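Local coordinates for protein O-methyltransferase, putative (PDB 3DUW) that probably transfers methyl groups from S-adenosylmethionine to hydroxyl groups of its acceptor substrates, and binds the product S-adenosylhomocysteine, at residues A[49-52]-A[53-57]; A[96-99]-A[100-104]; A[150-153]-A[154-157]; A[185-188]-A[189-192]. All coordinates share one frame; numbering follows the deposited sequence.

Contact 1 (A[49-52]-A[53-57]); sequences FLQL and LVQIQ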
loop_
_atom_site.group_PDB
_atom_site.type_symbol
_atom_site.label_atom_id
_atom_site.label_comp_id
_atom_site.label_asym_id
_atom_site.label_seq_id
_atom_site.Cartn_x
_atom_site.Cartn_y
_atom_site.Cartn_z
ATOM N N PHE A 49 -2.148 -2.875 7.193
ATOM C CA PHE A 49 -2.170 -2.372 5.827
ATOM C C PHE A 49 -3.291 -3.106 5.089
ATOM O O PHE A 49 -4.084 -2.492 4.375
ATOM C CB PHE A 49 -0.836 -2.647 5.129
ATOM C CG PHE A 49 -0.837 -2.286 3.672
ATOM C CD1 PHE A 49 -0.648 -0.969 3.265
ATOM C CD2 PHE A 49 -1.076 -3.257 2.706
ATOM C CE1 PHE A 49 -0.699 -0.627 1.912
ATOM C CE2 PHE A 49 -1.130 -2.922 1.354
ATOM C CZ PHE A 49 -0.941 -1.605 0.959
ATOM N N LEU A 50 -3.354 -4.424 5.256
ATOM C CA LEU A 50 -4.397 -5.204 4.599
ATOM C C LEU A 50 -5.787 -4.782 5.071
ATOM O O LEU A 50 -6.694 -4.600 4.262
ATOM C CB LEU A 50 -4.199 -6.694 4.867
ATOM C CG LEU A 50 -2.984 -7.333 4.187
ATOM C CD1 LEU A 50 -2.831 -8.752 4.697
ATOM C CD2 LEU A 50 -3.145 -7.327 2.670
ATOM N N GLN A 51 -5.955 -4.627 6.379
ATOM C CA GLN A 51 -7.245 -4.221 6.921
ATOM C C GLN A 51 -7.683 -2.887 6.327
ATOM O O GLN A 51 -8.825 -2.730 5.893
ATOM C CB GLN A 51 -7.151 -4.093 8.436
ATOM C CG GLN A 51 -8.453 -3.735 9.116
ATOM C CD GLN A 51 -8.280 -3.646 10.608
ATOM O OE1 GLN A 51 -7.682 -2.706 11.115
ATOM N NE2 GLN A 51 -8.778 -4.642 11.319
ATOM N N LEU A 52 -6.772 -1.920 6.314
ATOM C CA LEU A 52 -7.090 -0.606 5.780
ATOM C C LEU A 52 -7.406 -0.660 4.291
ATOM O O LEU A 52 -8.320 0.022 3.829
ATOM C CB LEU A 52 -5.937 0.364 6.050
ATOM C CG LEU A 52 -5.741 0.715 7.532
ATOM C CD1 LEU A 52 -4.445 1.489 7.714
ATOM C CD2 LEU A 52 -6.936 1.516 8.040
ATOM N N LEU A 53 -6.677 -1.477 3.535
ATOM C CA LEU A 53 -6.938 -1.561 2.105
ATOM C C LEU A 53 -8.327 -2.149 1.868
ATOM O O LEU A 53 -9.039 -1.733 0.953
ATOM C CB LEU A 53 -5.875 -2.413 1.408
ATOM C CG LEU A 53 -5.824 -2.251 -0.115
ATOM C CD1 LEU A 53 -5.599 -0.784 -0.481
ATOM C CD2 LEU A 53 -4.713 -3.129 -0.680
ATOM N N VAL A 54 -8.711 -3.118 2.693
ATOM C CA VAL A 54 -10.033 -3.724 2.582
ATOM C C VAL A 54 -11.095 -2.650 2.837
ATOM O O VAL A 54 -12.101 -2.581 2.132
ATOM C CB VAL A 54 -10.198 -4.877 3.601
ATOM C CG1 VAL A 54 -11.673 -5.224 3.780
ATOM C CG2 VAL A 54 -9.429 -6.100 3.118
ATOM N N GLN A 55 -10.858 -1.797 3.829
ATOM C CA GLN A 55 -11.809 -0.737 4.152
ATOM C C GLN A 55 -11.866 0.305 3.041
ATOM O O GLN A 55 -12.943 0.791 2.696
ATOM C CB GLN A 55 -11.431 -0.076 5.482
ATOM C CG GLN A 55 -11.399 -1.053 6.649
ATOM C CD GLN A 55 -11.011 -0.408 7.962
ATOM O OE1 GLN A 55 -10.029 0.331 8.038
ATOM N NE2 GLN A 55 -11.771 -0.699 9.010
ATOM N N ILE A 56 -10.711 0.637 2.471
ATOM C CA ILE A 56 -10.649 1.623 1.399
ATOM C C ILE A 56 -11.434 1.139 0.189
ATOM O O ILE A 56 -12.171 1.905 -0.433
ATOM C CB ILE A 56 -9.190 1.910 0.998
ATOM C CG1 ILE A 56 -8.486 2.628 2.148
ATOM C CG2 ILE A 56 -9.144 2.757 -0.267
ATOM C CD1 ILE A 56 -6.993 2.747 1.981
ATOM N N GLN A 57 -11.284 -0.135 -0.148
ATOM C CA GLN A 57 -12.016 -0.683 -1.277
ATOM C C GLN A 57 -13.474 -0.932 -0.921
ATOM O O GLN A 57 -14.337 -0.942 -1.798
ATOM C CB GLN A 57 -11.412 -2.005 -1.739
ATOM C CG GLN A 57 -12.323 -2.715 -2.729
ATOM C CD GLN A 57 -11.790 -4.037 -3.201
ATOM O OE1 GLN A 57 -11.365 -4.870 -2.401
ATOM N NE2 GLN A 57 -11.826 -4.251 -4.514
#
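Leu52 O receives Ile56 N at 2.8 Å, and Phe49 O receives Leu53 N at 2.9 Å, the two shortest of four consecutive i to i+4 bonds. Leu50 with Val54 and Gln51 with Gln55 supply the others, and all four N-H groups aim at their acceptors within 153° to 158°, as a regular alpha helix requires. Around this ladder Gln55 and Ile56 lean back over the preceding turn. Gln55, with CG beside its own backbone N (chi1 -59°), sets that carbon 3.2 Å from Gln51 O; its chain then runs out extended and slants across Leu52, bringing OE1 to 3.3 Å from the methyl CD2 of Leu52. The CG1 branch of Ile56 similarly rests 3.1 Å from Leu52 O. Phe49 and Leu53 lie alongside one another, and CD2 of Leu53 approaches CE2 of the Phe49 ring at 4.1 Å, obliquely. Beyond the pair, the Phe49 ring meets Phe216, and Leu53 packs on Leu53 of the second subunit. Leu50 turns to Phe138 and Ile164 of the central sheet; its side chain is about 4 Å, at the nearest atoms, from that of Val42, which binds S-adenosylhomocysteine. With the carbonyls of Phe49 to Leu52 each taken up by an N-H four residues on, helix 44-57 can offer hydrocarbon both to the Rossmann-like sheet and to the dimer interface, while Gln55 occupies a solvent-exposed flank.

Contact 2 (A[96-99]-A[100-104]); sequences ADIA and RSNIE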
loop_
_atom_site.group_PDB
_atom_site.type_symbol
_atom_site.label_atom_id
_atom_site.label_comp_id
_atom_site.label_asym_id
_atom_site.label_seq_id
_atom_site.Cartn_x
_atom_site.Cartn_y
_atom_site.Cartn_z
ATOM N N ALA A 96 -5.343 -25.324 9.805
ATOM C CA ALA A 96 -6.731 -24.930 9.620
ATOM C C ALA A 96 -7.530 -24.931 10.913
ATOM O O ALA A 96 -8.283 -23.997 11.178
ATOM C CB ALA A 96 -7.399 -25.831 8.588
ATOM N N ASP A 97 -7.374 -25.974 11.725
ATOM C CA ASP A 97 -8.117 -26.022 12.977
ATOM C C ASP A 97 -7.643 -24.985 13.978
ATOM O O ASP A 97 -8.444 -24.451 14.744
ATOM C CB ASP A 97 -8.066 -27.416 13.595
ATOM C CG ASP A 97 -9.109 -28.333 13.008
ATOM O OD1 ASP A 97 -10.180 -27.821 12.606
ATOM O OD2 ASP A 97 -8.873 -29.558 12.958
ATOM N N ILE A 98 -6.346 -24.703 13.976
ATOM C CA ILE A 98 -5.811 -23.688 14.873
ATOM C C ILE A 98 -6.360 -22.342 14.407
ATOM O O ILE A 98 -6.767 -21.520 15.223
ATOM C CB ILE A 98 -4.262 -23.688 14.867
ATOM C CG1 ILE A 98 -3.758 -24.962 15.555
ATOM C CG2 ILE A 98 -3.720 -22.442 15.570
ATOM C CD1 ILE A 98 -2.264 -25.141 15.517
ATOM N N ALA A 99 -6.395 -22.130 13.093
ATOM C CA ALA A 99 -6.923 -20.886 12.536
ATOM C C ALA A 99 -8.393 -20.708 12.924
ATOM O O ALA A 99 -8.794 -19.639 13.370
ATOM C CB ALA A 99 -6.771 -20.878 11.012
ATOM N N ARG A 100 -9.196 -21.758 12.752
ATOM C CA ARG A 100 -10.609 -21.686 13.114
ATOM C C ARG A 100 -10.754 -21.313 14.581
ATOM O O ARG A 100 -11.631 -20.535 14.946
ATOM C CB ARG A 100 -11.309 -23.026 12.866
ATOM C CG ARG A 100 -11.408 -23.403 11.405
ATOM C CD ARG A 100 -12.304 -24.620 11.184
ATOM N NE ARG A 100 -12.298 -25.010 9.776
ATOM C CZ ARG A 100 -11.479 -25.911 9.245
ATOM N NH1 ARG A 100 -10.593 -26.551 10.001
ATOM N NH2 ARG A 100 -11.508 -26.134 7.936
ATOM N N SER A 101 -9.880 -21.867 15.417
ATOM C CA SER A 101 -9.915 -21.605 16.849
ATOM C C SER A 101 -9.562 -20.152 17.145
ATOM O O SER A 101 -10.210 -19.505 17.966
ATOM C CB SER A 101 -8.952 -22.550 17.571
ATOM O OG SER A 101 -9.279 -23.904 17.285
ATOM N N ASN A 102 -8.539 -19.635 16.469
ATOM C CA ASN A 102 -8.133 -18.250 16.671
ATOM C C ASN A 102 -9.203 -17.306 16.156
ATOM O O ASN A 102 -9.503 -16.293 16.787
ATOM C CB ASN A 102 -6.807 -17.966 15.964
ATOM C CG ASN A 102 -5.626 -18.588 16.680
ATOM O OD1 ASN A 102 -5.630 -18.709 17.904
ATOM N ND2 ASN A 102 -4.602 -18.970 15.926
ATOM N N ILE A 103 -9.775 -17.639 15.006
ATOM C CA ILE A 103 -10.821 -16.819 14.415
ATOM C C ILE A 103 -12.041 -16.793 15.334
ATOM O O ILE A 103 -12.697 -15.761 15.485
ATOM C CB ILE A 103 -11.198 -17.357 13.017
ATOM C CG1 ILE A 103 -10.030 -17.113 12.056
ATOM C CG2 ILE A 103 -12.463 -16.680 12.508
ATOM C CD1 ILE A 103 -10.190 -17.765 10.702
ATOM N N GLU A 104 -12.330 -17.928 15.965
ATOM C CA GLU A 104 -13.461 -18.021 16.882
ATOM C C GLU A 104 -13.204 -17.185 18.131
ATOM O O GLU A 104 -14.102 -16.495 18.621
ATOM C CB GLU A 104 -13.703 -19.480 17.278
ATOM C CG GLU A 104 -14.791 -19.670 18.327
ATOM C CD GLU A 104 -16.142 -19.167 17.865
ATOM O OE1 GLU A 104 -16.655 -19.686 16.851
ATOM O OE2 GLU A 104 -16.694 -18.256 18.517
#
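Asp97 and Arg100 form an i to i+3 ion pair along helix 93-105, where its exposed flank meets the edge strand 112-116, beside a backbone carbonyl that takes two bonds from a single serine. OD1 of Asp97 stands 2.9 Å from Arg100 NH1, near the guanidinium plane at its edge. The N-H...OD1 angle is only 127°, so the bond is weak although the charges meet; the carboxylate and guanidinium planes stand 60° apart. Arg100 reaches its partner by running extended from CG to NE, and NH1 also passes 3.6 Å from the CB of Ala96. Its NH2 is engaged by Val114 O and Thr116 OG1. This places the arginine across one joint of a Rossmann-like beta-alpha-beta unit: helix 93-105 connects strands 85-90 and 112-116, and Ala96 and Ile103 pack on the latter. Glu90, at the end of strand 85-90, binds S-adenosylhomocysteine, and its side chain comes within about 4 Å of that of Ala96. One turn on, Ser101 grips Asp97 O with OG at 2.7 Å and with its backbone N at 3.0 Å, from opposite faces of the carbonyl plane; chi1 of -57° sets OG beside the backbone N, facing that carbonyl of the preceding turn. Asn102 lies alongside Ile98, its ND2 3.6 Å from the methyl CG2 of Ile98, with ND2 donating to Gly69 O and OD1 accepting from Arg105 NH1.

Contact 3 (A[150-153]-A[154-157]); sequences FEWA and LKLS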
loop_
_atom_site.group_PDB
_atom_site.type_symbol
_atom_site.label_atom_id
_atom_site.label_comp_id
_atom_site.label_asym_id
_atom_site.label_seq_id
_atom_site.Cartn_x
_atom_site.Cartn_y
_atom_site.Cartn_z
ATOM N N PHE A 150 -2.850 -16.970 -9.352
ATOM C CA PHE A 150 -3.157 -15.715 -10.032
ATOM C C PHE A 150 -4.238 -15.963 -11.082
ATOM O O PHE A 150 -5.183 -15.189 -11.204
ATOM C CB PHE A 150 -1.905 -15.135 -10.700
ATOM C CG PHE A 150 -2.183 -13.942 -11.571
ATOM C CD1 PHE A 150 -2.822 -12.815 -11.056
ATOM C CD2 PHE A 150 -1.826 -13.954 -12.914
ATOM C CE1 PHE A 150 -3.105 -11.718 -11.873
ATOM C CE2 PHE A 150 -2.103 -12.863 -13.737
ATOM C CZ PHE A 150 -2.745 -11.742 -13.216
ATOM N N GLU A 151 -4.101 -17.051 -11.835
ATOM C CA GLU A 151 -5.092 -17.367 -12.854
ATOM C C GLU A 151 -6.454 -17.617 -12.213
ATOM O O GLU A 151 -7.482 -17.192 -12.742
ATOM C CB GLU A 151 -4.647 -18.578 -13.675
ATOM C CG GLU A 151 -3.467 -18.285 -14.589
ATOM C CD GLU A 151 -3.775 -17.201 -15.610
ATOM O OE1 GLU A 151 -4.811 -17.310 -16.292
ATOM O OE2 GLU A 151 -2.980 -16.242 -15.733
ATOM N N TRP A 152 -6.465 -18.302 -11.071
ATOM C CA TRP A 152 -7.718 -18.561 -10.372
ATOM C C TRP A 152 -8.289 -17.258 -9.824
ATOM O O TRP A 152 -9.502 -17.043 -9.839
ATOM C CB TRP A 152 -7.510 -19.551 -9.223
ATOM C CG TRP A 152 -7.720 -20.971 -9.630
ATOM C CD1 TRP A 152 -6.780 -21.953 -9.692
ATOM C CD2 TRP A 152 -8.955 -21.566 -10.044
ATOM N NE1 TRP A 152 -7.351 -23.130 -10.120
ATOM C CE2 TRP A 152 -8.684 -22.920 -10.343
ATOM C CE3 TRP A 152 -10.262 -21.088 -10.191
ATOM C CZ2 TRP A 152 -9.677 -23.803 -10.784
ATOM C CZ3 TRP A 152 -11.250 -21.968 -10.629
ATOM C CH2 TRP A 152 -10.950 -23.310 -10.919
ATOM N N ALA A 153 -7.413 -16.386 -9.336
ATOM C CA ALA A 153 -7.851 -15.105 -8.795
ATOM C C ALA A 153 -8.577 -14.316 -9.877
ATOM O O ALA A 153 -9.649 -13.762 -9.645
ATOM C CB ALA A 153 -6.654 -14.312 -8.283
ATOM N N LEU A 154 -7.986 -14.273 -11.066
ATOM C CA LEU A 154 -8.574 -13.556 -12.188
ATOM C C LEU A 154 -9.926 -14.169 -12.540
ATOM O O LEU A 154 -10.903 -13.461 -12.787
ATOM C CB LEU A 154 -7.653 -13.645 -13.405
ATOM C CG LEU A 154 -7.252 -12.351 -14.114
ATOM C CD1 LEU A 154 -6.673 -12.700 -15.477
ATOM C CD2 LEU A 154 -8.450 -11.433 -14.265
ATOM N N LYS A 155 -9.963 -15.496 -12.552
ATOM C CA LYS A 155 -11.167 -16.246 -12.881
ATOM C C LYS A 155 -12.310 -15.983 -11.901
ATOM O O LYS A 155 -13.474 -15.909 -12.297
ATOM C CB LYS A 155 -10.832 -17.740 -12.909
ATOM C CG LYS A 155 -11.894 -18.634 -13.534
ATOM C CD LYS A 155 -11.380 -20.068 -13.642
ATOM C CE LYS A 155 -12.323 -20.948 -14.444
ATOM N NZ LYS A 155 -11.792 -22.330 -14.610
ATOM N N LEU A 156 -11.972 -15.825 -10.624
ATOM C CA LEU A 156 -12.972 -15.597 -9.586
ATOM C C LEU A 156 -13.136 -14.132 -9.197
ATOM O O LEU A 156 -13.761 -13.820 -8.183
ATOM C CB LEU A 156 -12.615 -16.420 -8.347
ATOM C CG LEU A 156 -12.458 -17.921 -8.603
ATOM C CD1 LEU A 156 -11.991 -18.621 -7.337
ATOM C CD2 LEU A 156 -13.783 -18.499 -9.084
ATOM N N SER A 157 -12.595 -13.236 -10.013
ATOM C CA SER A 157 -12.667 -11.806 -9.736
ATOM C C SER A 157 -13.801 -11.092 -10.465
ATOM O O SER A 157 -14.608 -11.711 -11.161
ATOM C CB SER A 157 -11.347 -11.143 -10.132
ATOM O OG SER A 157 -11.185 -11.143 -11.542
#
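The six-membered ring of Trp152 meets the aliphatic chain of Lys155 obliquely, CZ3 of the indole 3.6 Å from CD of the lysine. The two side chains point the same way. Lys155 CG lies opposite the backbone N (chi1 -167°) and the chain stays extended to the tip, which carries NZ to 3.9 Å from CH2 of Trp152; there the ammonium also makes a long, weak ion pair with Glu127. Leu156 comes slantwise from the next position, its CD1 methyl 4.1 Å from CE3 of Trp152. The indole itself packs on Leu120, Leu123 and Gln124, so it joins helix 146-155 to helix 119-128. Helix 146-155 is the crossover of the beta-alpha-beta unit between strands 136-139 and 162-166 of the Rossmann-like sheet, and here it ends. Leu156 is the first residue to leave helical backbone angles; its N donates to Trp152 O at 2.9 Å and, weakly, to Ala153 O at 3.3 Å. Ser157 then turns back on the last turn: OG gives a 2.6 Å bond to Leu154 O, and its backbone N reaches the same oxygen from the same face of the carbonyl plane.

Contact 4 (A[185-188]-A[189-192]); sequences QGIR and RFYE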
loop_
_atom_site.group_PDB
_atom_site.type_symbol
_atom_site.label_atom_id
_atom_site.label_comp_id
_atom_site.label_asym_id
_atom_site.label_seq_id
_atom_site.Cartn_x
_atom_site.Cartn_y
_atom_site.Cartn_z
ATOM N N GLN A 185 11.281 -18.889 -8.308
ATOM C CA GLN A 185 10.845 -19.098 -9.683
ATOM C C GLN A 185 9.338 -18.864 -9.785
ATOM O O GLN A 185 8.865 -18.246 -10.736
ATOM C CB GLN A 185 11.214 -20.509 -10.157
ATOM C CG GLN A 185 12.722 -20.754 -10.215
ATOM C CD GLN A 185 13.438 -19.856 -11.217
ATOM O OE1 GLN A 185 14.657 -19.690 -11.158
ATOM N NE2 GLN A 185 12.685 -19.285 -12.148
ATOM N N GLY A 186 8.591 -19.340 -8.793
ATOM C CA GLY A 186 7.151 -19.144 -8.797
ATOM C C GLY A 186 6.774 -17.671 -8.805
ATOM O O GLY A 186 5.854 -17.266 -9.516
ATOM N N ILE A 187 7.475 -16.863 -8.014
ATOM C CA ILE A 187 7.181 -15.437 -7.968
ATOM C C ILE A 187 7.535 -14.772 -9.296
ATOM O O ILE A 187 6.807 -13.901 -9.765
ATOM C CB ILE A 187 7.931 -14.750 -6.800
ATOM C CG1 ILE A 187 7.318 -15.189 -5.463
ATOM C CG2 ILE A 187 7.883 -13.242 -6.956
ATOM C CD1 ILE A 187 5.839 -14.885 -5.327
ATOM N N ARG A 188 8.641 -15.180 -9.912
ATOM C CA ARG A 188 9.009 -14.601 -11.198
ATOM C C ARG A 188 7.950 -14.940 -12.256
ATOM O O ARG A 188 7.597 -14.092 -13.073
ATOM C CB ARG A 188 10.400 -15.090 -11.626
ATOM C CG ARG A 188 11.536 -14.453 -10.816
ATOM C CD ARG A 188 12.898 -15.027 -11.188
ATOM N NE ARG A 188 13.219 -14.838 -12.598
ATOM C CZ ARG A 188 13.687 -13.710 -13.122
ATOM N NH1 ARG A 188 13.904 -12.652 -12.356
ATOM N NH2 ARG A 188 13.939 -13.645 -14.422
ATOM N N ARG A 189 7.436 -16.170 -12.230
ATOM C CA ARG A 189 6.394 -16.597 -13.168
ATOM C C ARG A 189 5.154 -15.719 -12.957
ATOM O O ARG A 189 4.440 -15.379 -13.904
ATOM C CB ARG A 189 6.010 -18.062 -12.915
ATOM C CG ARG A 189 7.108 -19.098 -13.141
ATOM C CD ARG A 189 7.529 -19.163 -14.599
ATOM N NE ARG A 189 8.518 -18.141 -14.916
ATOM C CZ ARG A 189 9.765 -18.151 -14.457
ATOM N NH1 ARG A 189 10.173 -19.135 -13.664
ATOM N NH2 ARG A 189 10.603 -17.178 -14.785
ATOM N N PHE A 190 4.907 -15.375 -11.696
ATOM C CA PHE A 190 3.780 -14.541 -11.282
ATOM C C PHE A 190 3.891 -13.135 -11.892
ATOM O O PHE A 190 2.939 -12.642 -12.495
ATOM C CB PHE A 190 3.775 -14.505 -9.746
ATOM C CG PHE A 190 2.657 -13.711 -9.126
ATOM C CD1 PHE A 190 1.333 -13.887 -9.511
ATOM C CD2 PHE A 190 2.933 -12.842 -8.072
ATOM C CE1 PHE A 190 0.299 -13.210 -8.847
ATOM C CE2 PHE A 190 1.912 -12.167 -7.406
ATOM C CZ PHE A 190 0.595 -12.348 -7.789
ATOM N N TYR A 191 5.051 -12.497 -11.747
ATOM C CA TYR A 191 5.265 -11.163 -12.319
ATOM C C TYR A 191 5.024 -11.219 -13.831
ATOM O O TYR A 191 4.325 -10.377 -14.399
ATOM C CB TYR A 191 6.705 -10.690 -12.077
ATOM C CG TYR A 191 6.991 -10.077 -10.721
ATOM C CD1 TYR A 191 6.843 -8.708 -10.505
ATOM C CD2 TYR A 191 7.476 -10.859 -9.674
ATOM C CE1 TYR A 191 7.182 -8.131 -9.279
ATOM C CE2 TYR A 191 7.815 -10.296 -8.447
ATOM C CZ TYR A 191 7.669 -8.929 -8.257
ATOM O OH TYR A 191 8.029 -8.353 -7.055
ATOM N N GLU A 192 5.610 -12.221 -14.476
ATOM C CA GLU A 192 5.480 -12.391 -15.919
ATOM C C GLU A 192 4.036 -12.576 -16.373
ATOM O O GLU A 192 3.621 -12.000 -17.374
ATOM C CB GLU A 192 6.329 -13.580 -16.374
ATOM C CG GLU A 192 7.828 -13.340 -16.264
ATOM C CD GLU A 192 8.632 -14.629 -16.258
ATOM O OE1 GLU A 192 8.068 -15.690 -16.595
ATOM O OE2 GLU A 192 9.830 -14.584 -15.917
HETATM O O HOH W 1 13.315 -17.328 -13.999
HETATM O O HOH W 2 12.423 -15.085 -16.553
#
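Gln185 O and Arg189 N, 2.9 Å apart, begin a run of i to i+4 bonds in helix 182-196 that continues through Gly186 with Phe190, Ile187 with Tyr191 and Arg188 with Glu192. Bent at chi2 and chi3, Arg189 curls back so that one guanidinium face covers Gln185 O and the CB of Arg188. The same group holds Glu192 side-on: NE donates to OE1 at 3.0 Å and NH2 to OE2 at 2.9 Å, with OE1 met from above the carboxylate plane. Arg188 joins through water. One molecule accepts from both Arg188 NE and Arg189 NH2, and probably eases the like charges of the two arginines; a second accepts from Arg188 NH2 and donates to Glu192 OE2 at 2.7 Å. NH1 of Arg188 binds Val174 O. The side chains of Ile187 and Tyr191 cross at a slant, CG2 of Ile187 3.3 Å from CE2 of Tyr191, while Ile187 O sits at the ring's edge. Tyr191 OH donates to Val168 O, and the ring meets Tyr13 of the second subunit edge-to-face. Such a helix is amphipathic: an i to i+3 salt bridge along its outer side, Phe190 and Tyr191 packed on strand 214-221 of the methyltransferase sheet.

How the contacts relate
Contact 1 is the buried member of the set and owes its side-chain packing to hydrocarbon, whereas contacts 2, 3 and 4 each pair an inward apolar side with a more exposed one. Contacts 2 and 3 lie on crossover helices of two separate beta-alpha-beta units, and their nearest atoms are about 17 Å apart. Salt bridges mark contacts 2 and 4, which stand on opposite sides of the chain's centre; in contact 3 a lysine chain lies beside an indole, with only a long, weak ion pair. Contacts 1 and 4 both reach the second subunit. Contacts 3 and 4 alone touch, where Phe150 CB meets Phe190 CE1 at 3.5 Å, packing their helices together.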